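Polyphenol oxidase, chloroplastic (Malus domestica, PDB 6ELV) oxidises mono- and o-diphenols to o-quinones as a full-length tyrosinase-family enzyme, of which the chain here is the recombinant C-terminal domain. Local coordinates at residues G53-R58 / A133-G138; K24-V29 / S122-L127. All coordinates share one frame; numbering follows the deposited sequence. Where two conformers were deposited one is given.

Interaction 1: residues G53-R58 / A133-G138; sequences GIEFDR and AVKIGG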
ATOM      1  N   GLY A  53      -4.034   6.921   7.207  1.00 13.50           N
ATOM      2  CA  GLY A  53      -3.914   6.819   8.649  1.00 12.77           C
ATOM      3  C   GLY A  53      -2.562   6.317   9.103  1.00 11.01           C
ATOM      4  O   GLY A  53      -2.481   5.560  10.079  1.00 12.20           O
ATOM      5  N   ILE A  54      -1.499   6.719   8.411  1.00 10.36           N
ATOM      6  CA  ILE A  54      -0.140   6.371   8.809  1.00  9.83           C
ATOM      7  C   ILE A  54       0.213   7.207  10.030  1.00 10.28           C
ATOM      8  O   ILE A  54       0.236   8.441   9.957  1.00 12.59           O
ATOM      9  CB  ILE A  54       0.837   6.646   7.660  1.00  9.71           C
ATOM     10  CG1 ILE A  54       0.464   5.851   6.408  1.00  9.98           C
ATOM     11  CG2 ILE A  54       2.275   6.384   8.088  1.00 10.95           C
ATOM     12  CD1 ILE A  54       1.266   6.270   5.193  1.00  9.88           C
ATOM     13  N   GLU A  55       0.489   6.549  11.153  1.00 10.02           N
ATOM     14  CA  GLU A  55       0.647   7.278  12.402  1.00  9.91           C
ATOM     15  C   GLU A  55       1.848   6.764  13.178  1.00  9.27           C
ATOM     16  O   GLU A  55       2.053   5.552  13.297  1.00  9.97           O
ATOM     17  CB  GLU A  55      -0.609   7.167  13.248  1.00 11.74           C
ATOM     18  CG  GLU A  55      -0.607   8.085  14.419  1.00 16.02           C
ATOM     19  CD  GLU A  55      -1.904   8.008  15.163  1.00 21.68           C
ATOM     20  OE1 GLU A  55      -2.965   8.184  14.527  1.00 24.55           O
ATOM     21  OE2 GLU A  55      -1.863   7.721  16.377  1.00 23.83           O
ATOM     22  N   PHE A  56       2.621   7.696  13.731  1.00  9.59           N
ATOM     23  CA  PHE A  56       3.875   7.366  14.397  1.00  9.69           C
ATOM     24  C   PHE A  56       4.319   8.580  15.203  1.00  9.04           C
ATOM     25  O   PHE A  56       3.839   9.697  14.994  1.00  9.03           O
ATOM     26  CB  PHE A  56       4.966   6.983  13.382  1.00  9.92           C
ATOM     27  CG  PHE A  56       5.165   8.015  12.309  1.00  9.71           C
ATOM     28  CD1 PHE A  56       4.368   8.028  11.172  1.00  9.74           C
ATOM     29  CD2 PHE A  56       6.111   9.020  12.466  1.00 11.40           C
ATOM     30  CE1 PHE A  56       4.532   9.001  10.219  1.00 11.62           C
ATOM     31  CE2 PHE A  56       6.279   9.994  11.502  1.00 12.91           C
ATOM     32  CZ  PHE A  56       5.484   9.982  10.382  1.00 13.13           C
ATOM     33  N   ASP A  57       5.249   8.348  16.121  1.00  9.02           N
ATOM     34  CA  ASP A  57       5.853   9.437  16.879  1.00  9.31           C
ATOM     35  C   ASP A  57       6.861  10.158  15.992  1.00  8.62           C
ATOM     36  O   ASP A  57       7.720   9.524  15.377  1.00  9.16           O
ATOM     37  CB  ASP A  57       6.578   8.905  18.116  1.00 10.91           C
ATOM     38  CG  ASP A  57       5.641   8.521  19.252  1.00 13.14           C
ATOM     39  OD1 ASP A  57       4.409   8.601  19.117  1.00 14.51           O
ATOM     40  OD2 ASP A  57       6.168   8.112  20.303  1.00 18.89           O
ATOM     41  N   ARG A  58       6.802  11.493  15.980  1.00  8.88           N
ATOM     42  CA  ARG A  58       7.666  12.268  15.097  1.00  8.74           C
ATOM     43  C   ARG A  58       9.147  12.101  15.411  1.00  8.52           C
ATOM     44  O   ARG A  58       9.974  12.247  14.506  1.00  9.33           O
ATOM     45  CB  ARG A  58       7.273  13.739  15.141  1.00  9.01           C
ATOM     46  CG  ARG A  58       5.955  14.011  14.452  1.00  9.12           C
ATOM     47  CD  ARG A  58       5.492  15.447  14.696  1.00 10.40           C
ATOM     48  NE  ARG A  58       4.189  15.706  14.087  1.00 10.36           N
ATOM     49  CZ  ARG A  58       3.998  16.274  12.902  1.00  9.24           C
ATOM     50  NH1 ARG A  58       5.029  16.702  12.187  1.00  9.46           N
ATOM     51  NH2 ARG A  58       2.768  16.441  12.441  1.00 10.97           N
ATOM     52  N   ALA A 133       8.407   2.202  14.617  1.00 10.09           N
ATOM     53  CA  ALA A 133       7.057   1.744  14.915  1.00 10.53           C
ATOM     54  C   ALA A 133       6.051   2.629  14.198  1.00  9.14           C
ATOM     55  O   ALA A 133       6.100   3.854  14.314  1.00 11.31           O
ATOM     56  CB  ALA A 133       6.811   1.822  16.418  1.00 13.06           C
ATOM     57  N   VAL A 134       5.140   2.013  13.454  1.00  9.49           N
ATOM     58  CA  VAL A 134       4.166   2.761  12.676  1.00  9.74           C
ATOM     59  C   VAL A 134       2.858   1.984  12.634  1.00  8.87           C
ATOM     60  O   VAL A 134       2.849   0.751  12.555  1.00 10.23           O
ATOM     61  CB  VAL A 134       4.725   3.099  11.274  1.00 10.43           C
ATOM     62  CG1 VAL A 134       4.960   1.849  10.448  1.00 11.29           C
ATOM     63  CG2 VAL A 134       3.801   4.058  10.535  1.00 10.96           C
ATOM     64  N   LYS A 135       1.753   2.721  12.698  1.00  9.09           N
ATOM     65  CA  LYS A 135       0.409   2.209  12.490  1.00  9.33           C
ATOM     66  C   LYS A 135      -0.027   2.542  11.071  1.00  8.75           C
ATOM     67  O   LYS A 135       0.238   3.637  10.565  1.00 10.30           O
ATOM     68  CB  LYS A 135      -0.577   2.840  13.482  1.00 10.98           C
ATOM     69  CG  LYS A 135      -2.052   2.624  13.134  1.00 17.40           C
ATOM     70  CD  LYS A 135      -2.983   3.461  13.993  1.00 18.44           C
ATOM     71  CE  LYS A 135      -4.234   3.876  13.248  1.00 22.18           C
ATOM     72  NZ  LYS A 135      -4.051   5.088  12.388  1.00 22.98           N
ATOM     73  N   ILE A 136      -0.690   1.587  10.433  1.00  8.63           N
ATOM     74  CA  ILE A 136      -1.290   1.767   9.117  1.00  9.61           C
ATOM     75  C   ILE A 136      -2.802   1.714   9.307  1.00  9.11           C
ATOM     76  O   ILE A 136      -3.333   0.706   9.792  1.00 10.41           O
ATOM     77  CB  ILE A 136      -0.838   0.663   8.147  1.00 10.30           C
ATOM     78  CG1 ILE A 136       0.688   0.518   8.109  1.00 10.55           C
ATOM     79  CG2 ILE A 136      -1.439   0.914   6.763  1.00 12.05           C
ATOM     80  CD1 ILE A 136       1.402   1.727   7.574  1.00 12.28           C
ATOM     81  N   GLY A 137      -3.495   2.786   8.929  1.00  9.35           N
ATOM     82  CA  GLY A 137      -4.924   2.902   9.159  1.00 11.05           C
ATOM     83  C   GLY A 137      -5.790   2.119   8.193  1.00 12.24           C
ATOM     84  O   GLY A 137      -6.816   1.568   8.599  1.00 14.93           O
ATOM     85  N   GLY A 138      -5.405   2.077   6.921  1.00 12.66           N
ATOM     86  CA  GLY A 138      -6.183   1.368   5.911  1.00 14.45           C
ATOM     87  C   GLY A 138      -5.496   1.482   4.568  1.00 12.81           C
ATOM     88  O   GLY A 138      -4.531   2.233   4.401  1.00 13.29           O
TER
HETATM   89  O   HOH W   1       6.192   5.619  16.463  1.00 15.89           O
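E55 and K135 form the single antiparallel hydrogen-bonded pair between segments 53-58 and 133-138, which lie on the neighbouring strands 48-57 and 135-142 of a four-stranded antiparallel sheet. E55 N reaches K135 O at 3.0 Å. In return, K135 N reaches E55 O at 2.9 Å, with an N-H...O angle of 180°. The K135 side chain adds a bond of its own: NZ donates to G53 O at 2.8 Å, slightly tilted from the carbonyl plane. Its CG is anti to the backbone N (chi1 166°), and bends at the third and fourth torsions fold the ammonium back over the partner strand. From there it also meets E55 OE1, but only as a long salt bridge of 3.9 Å; the stronger partner of the E55 carboxylate is K99, which forms a salt bridge with OE2. An alanine in place of K135 would probably leave G53 O without its side-chain donor and E55 with one fewer nearby positive charge. On the buried side, V134 CG2, anti to its backbone N, touches two neighbours: I54 CG2 is 3.7 Å away and F56 CD1 4.1 Å, the methyl meeting the ring obliquely. I54, F56 and V134 continue this packing outward to F64 and V62 of strand 62-70. Beyond the bridge both strands are irregular. G53 and I54 face T102 as a G1 bulge, G53 having a positive phi of 62°, while G137 and G138 face E52 as a classic bulge. A CB on either G53 or G137 would clash with the CA of the other, consistent with the close glycine-to-glycine approach. At the F56 end a water mediates between the strands, accepting from D57 N at 2.9 Å and donating to A133 O at 2.8 Å.

Interaction 2: residues K24-V29 / S122-L127; sequences KISTVV and SVVVTL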
ATOM      1  N   LYS A  24       6.631  -7.724   7.907  1.00  8.24           N
ATOM      2  CA  LYS A  24       6.095  -7.677   6.551  1.00  8.19           C
ATOM      3  C   LYS A  24       4.722  -8.332   6.508  1.00  8.82           C
ATOM      4  O   LYS A  24       4.525  -9.435   7.032  1.00 10.94           O
ATOM      5  CB  LYS A  24       7.050  -8.383   5.598  1.00  9.00           C
ATOM      6  CG  LYS A  24       6.585  -8.418   4.162  1.00 10.20           C
ATOM      7  CD  LYS A  24       7.724  -8.810   3.226  1.00 15.14           C
ATOM      8  CE  LYS A  24       7.921 -10.295   3.110  1.00 18.42           C
ATOM      9  NZ  LYS A  24       8.652 -10.593   1.839  1.00 21.04           N
ATOM     10  N   ILE A  25       3.764  -7.651   5.877  1.00  8.55           N
ATOM     11  CA  ILE A  25       2.416  -8.171   5.713  1.00  9.46           C
ATOM     12  C   ILE A  25       1.972  -7.950   4.276  1.00  9.47           C
ATOM     13  O   ILE A  25       2.479  -7.087   3.561  1.00 10.36           O
ATOM     14  CB  ILE A  25       1.396  -7.512   6.660  1.00 11.58           C
ATOM     15  CG1 ILE A  25       1.293  -6.018   6.346  1.00 14.55           C
ATOM     16  CG2 ILE A  25       1.761  -7.771   8.109  1.00 14.84           C
ATOM     17  CD1 ILE A  25      -0.027  -5.421   6.652  1.00 21.48           C
ATOM     18  N   SER A  26       0.991  -8.735   3.866  1.00  9.41           N
ATOM     19  CA  SER A  26       0.360  -8.519   2.581  0.50  9.63           C
ATOM     20  C   SER A  26      -1.150  -8.562   2.752  1.00  9.85           C
ATOM     21  O   SER A  26      -1.678  -9.124   3.715  1.00 11.91           O
ATOM     22  CB  SER A  26       0.832  -9.523   1.528  0.50 10.77           C
ATOM     23  OG  SER A  26       0.404 -10.833   1.843  0.50 10.64           O
ATOM     24  N   THR A  27      -1.837  -7.932   1.808  1.00  9.54           N
ATOM     25  CA  THR A  27      -3.282  -7.819   1.872  1.00 10.55           C
ATOM     26  C   THR A  27      -3.841  -7.691   0.464  1.00  9.14           C
ATOM     27  O   THR A  27      -3.217  -7.092  -0.414  1.00  9.10           O
ATOM     28  CB  THR A  27      -3.657  -6.630   2.775  1.00 12.68           C
ATOM     29  OG1 THR A  27      -5.048  -6.654   3.087  1.00 15.65           O
ATOM     30  CG2 THR A  27      -3.252  -5.282   2.184  1.00 13.83           C
ATOM     31  N   VAL A  28      -5.021  -8.265   0.255  1.00  9.35           N
ATOM     32  CA  VAL A  28      -5.713  -8.178  -1.028  1.00  9.54           C
ATOM     33  C   VAL A  28      -6.528  -6.894  -1.052  1.00  9.83           C
ATOM     34  O   VAL A  28      -7.377  -6.674  -0.180  1.00 10.95           O
ATOM     35  CB  VAL A  28      -6.619  -9.396  -1.249  1.00 10.70           C
ATOM     36  CG1 VAL A  28      -7.413  -9.211  -2.543  1.00 12.43           C
ATOM     37  CG2 VAL A  28      -5.810 -10.676  -1.304  1.00 12.10           C
ATOM     38  N   VAL A  29      -6.289  -6.062  -2.064  1.00  9.21           N
ATOM     39  CA  VAL A  29      -6.916  -4.750  -2.190  1.00  9.75           C
ATOM     40  C   VAL A  29      -7.704  -4.715  -3.494  1.00  9.16           C
ATOM     41  O   VAL A  29      -7.157  -4.992  -4.566  1.00  9.68           O
ATOM     42  CB  VAL A  29      -5.869  -3.620  -2.134  1.00  9.85           C
ATOM     43  CG1 VAL A  29      -6.549  -2.263  -2.172  1.00 10.97           C
ATOM     44  CG2 VAL A  29      -5.028  -3.752  -0.879  1.00  9.95           C
ATOM     45  N   SER A 122      -8.497  -7.251  -8.343  1.00 10.08           N
ATOM     46  CA  SER A 122      -7.826  -6.907  -7.101  1.00  9.84           C
ATOM     47  C   SER A 122      -6.353  -7.192  -7.300  1.00  8.75           C
ATOM     48  O   SER A 122      -5.964  -7.840  -8.271  1.00  9.60           O
ATOM     49  CB  SER A 122      -8.353  -7.753  -5.947  1.00 11.45           C
ATOM     50  OG  SER A 122      -8.166  -9.131  -6.210  1.00 15.08           O
ATOM     51  N   VAL A 123      -5.534  -6.697  -6.366  1.00  8.78           N
ATOM     52  CA  VAL A 123      -4.095  -6.931  -6.348  1.00  8.12           C
ATOM     53  C   VAL A 123      -3.688  -7.240  -4.916  1.00  8.41           C
ATOM     54  O   VAL A 123      -4.446  -7.016  -3.972  1.00 10.35           O
ATOM     55  CB  VAL A 123      -3.293  -5.728  -6.890  1.00  9.41           C
ATOM     56  CG1 VAL A 123      -3.683  -5.434  -8.333  1.00 11.50           C
ATOM     57  CG2 VAL A 123      -3.496  -4.492  -5.996  1.00 10.52           C
ATOM     58  N   VAL A 124      -2.466  -7.742  -4.754  1.00  7.54           N
ATOM     59  CA  VAL A 124      -1.893  -7.928  -3.426  1.00  7.79           C
ATOM     60  C   VAL A 124      -0.893  -6.818  -3.157  1.00  7.33           C
ATOM     61  O   VAL A 124       0.046  -6.612  -3.941  1.00  7.68           O
ATOM     62  CB  VAL A 124      -1.230  -9.305  -3.285  1.00  8.77           C
ATOM     63  CG1 VAL A 124      -0.513  -9.411  -1.940  1.00  9.00           C
ATOM     64  CG2 VAL A 124      -2.276 -10.406  -3.424  1.00 10.72           C
ATOM     65  N   VAL A 125      -1.076  -6.125  -2.039  1.00  7.10           N
ATOM     66  CA  VAL A 125      -0.171  -5.075  -1.592  1.00  7.16           C
ATOM     67  C   VAL A 125       0.613  -5.614  -0.409  1.00  7.38           C
ATOM     68  O   VAL A 125       0.021  -6.127   0.551  1.00  8.47           O
ATOM     69  CB  VAL A 125      -0.941  -3.801  -1.209  1.00  8.13           C
ATOM     70  CG1 VAL A 125       0.010  -2.733  -0.669  1.00  9.69           C
ATOM     71  CG2 VAL A 125      -1.686  -3.260  -2.441  1.00  9.65           C
ATOM     72  N   THR A 126       1.933  -5.467  -0.469  1.00  7.50           N
ATOM     73  CA  THR A 126       2.834  -5.888   0.593  1.00  7.55           C
ATOM     74  C   THR A 126       3.474  -4.650   1.205  1.00  7.29           C
ATOM     75  O   THR A 126       3.987  -3.793   0.478  1.00  7.96           O
ATOM     76  CB  THR A 126       3.911  -6.825   0.025  1.00  8.68           C
ATOM     77  OG1 THR A 126       3.293  -7.998  -0.522  1.00 10.11           O
ATOM     78  CG2 THR A 126       4.891  -7.284   1.091  1.00 11.00           C
ATOM     79  N   LEU A 127       3.448  -4.572   2.533  1.00  7.23           N
ATOM     80  CA  LEU A 127       4.091  -3.498   3.279  1.00  7.59           C
ATOM     81  C   LEU A 127       5.270  -4.098   4.031  1.00  7.02           C
ATOM     82  O   LEU A 127       5.101  -5.070   4.779  1.00  7.83           O
ATOM     83  CB  LEU A 127       3.110  -2.852   4.256  1.00  8.95           C
ATOM     84  CG  LEU A 127       1.802  -2.325   3.658  1.00 11.10           C
ATOM     85  CD1 LEU A 127       0.992  -1.658   4.745  1.00 14.96           C
ATOM     86  CD2 LEU A 127       2.067  -1.358   2.533  1.00 11.49           C
TER
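The flat groups that meet between I25, T27, V29 and L127, V125, V123 are peptide units, paired edge to edge by six backbone hydrogen bonds; no aromatic ring takes part. One face of this ladder carries I25, T27, V29, V123, V125 and L127, the other S26, V28, V124 and T126, with K24 and S122 at its two ends. On the first face, V29 CG2 lies 3.7 Å from V125 CG2. In each, CG1 is anti to the backbone N (chi1 -176° for V29, 177° for V125), which leaves CG2 anti to the carbonyl carbon and in the contact. I25 CG1 rests more loosely on L127 CB, 4.2 Å apart. The two strands run antiparallel, their axes 156° apart, inside a mixed five-stranded sheet where 122-131 lies between 25-30 and 62-70. The face with V29 and V125 looks onto the second sheet: T27 and L127 touch I139, V29 and V123 touch I141, and V125 meets L49. T27 OG1 is turned instead to the neighbouring strand 11-12, where it hydrogen-bonds V12 O. The other face is partly polar, with S26 and T126 beside V28 and V124. In the conformer given, S26 CB lies 3.7 Å from V124 CG1 and 3.5 Å from T126 OG1, the latter across a non-hydrogen-bonded pair. V28 CG2 approaches V124 CG2 at 4.1 Å, while V28 CG1 is 3.7 Å from S122 OG. At the far end the K24 chain crosses T126, CG to CG2 being 3.7 Å, and K24 CA makes a CA-H...O contact with L127 O at 3.3 Å.

Interaction 1 belongs to the four-stranded antiparallel sheet and interaction 2 to the mixed five-stranded one, their centres about 17 Å apart. Along the chain the segments alternate, 24-29, 53-58, 122-127, 133-138, so the pairings interleave and closing either one encloses part of the other. Strands 122-131 and 135-142 are consecutive and carry the chain from the second contact's sheet to the first's. The sheets pack face to face as a beta-sandwich, and I136 CG1 meets L127 CD1 at 4.0 Å between them. Within interaction 2, the V123 side chain lies about 8 Å from the calcium ion bound by D70, D72 and D120.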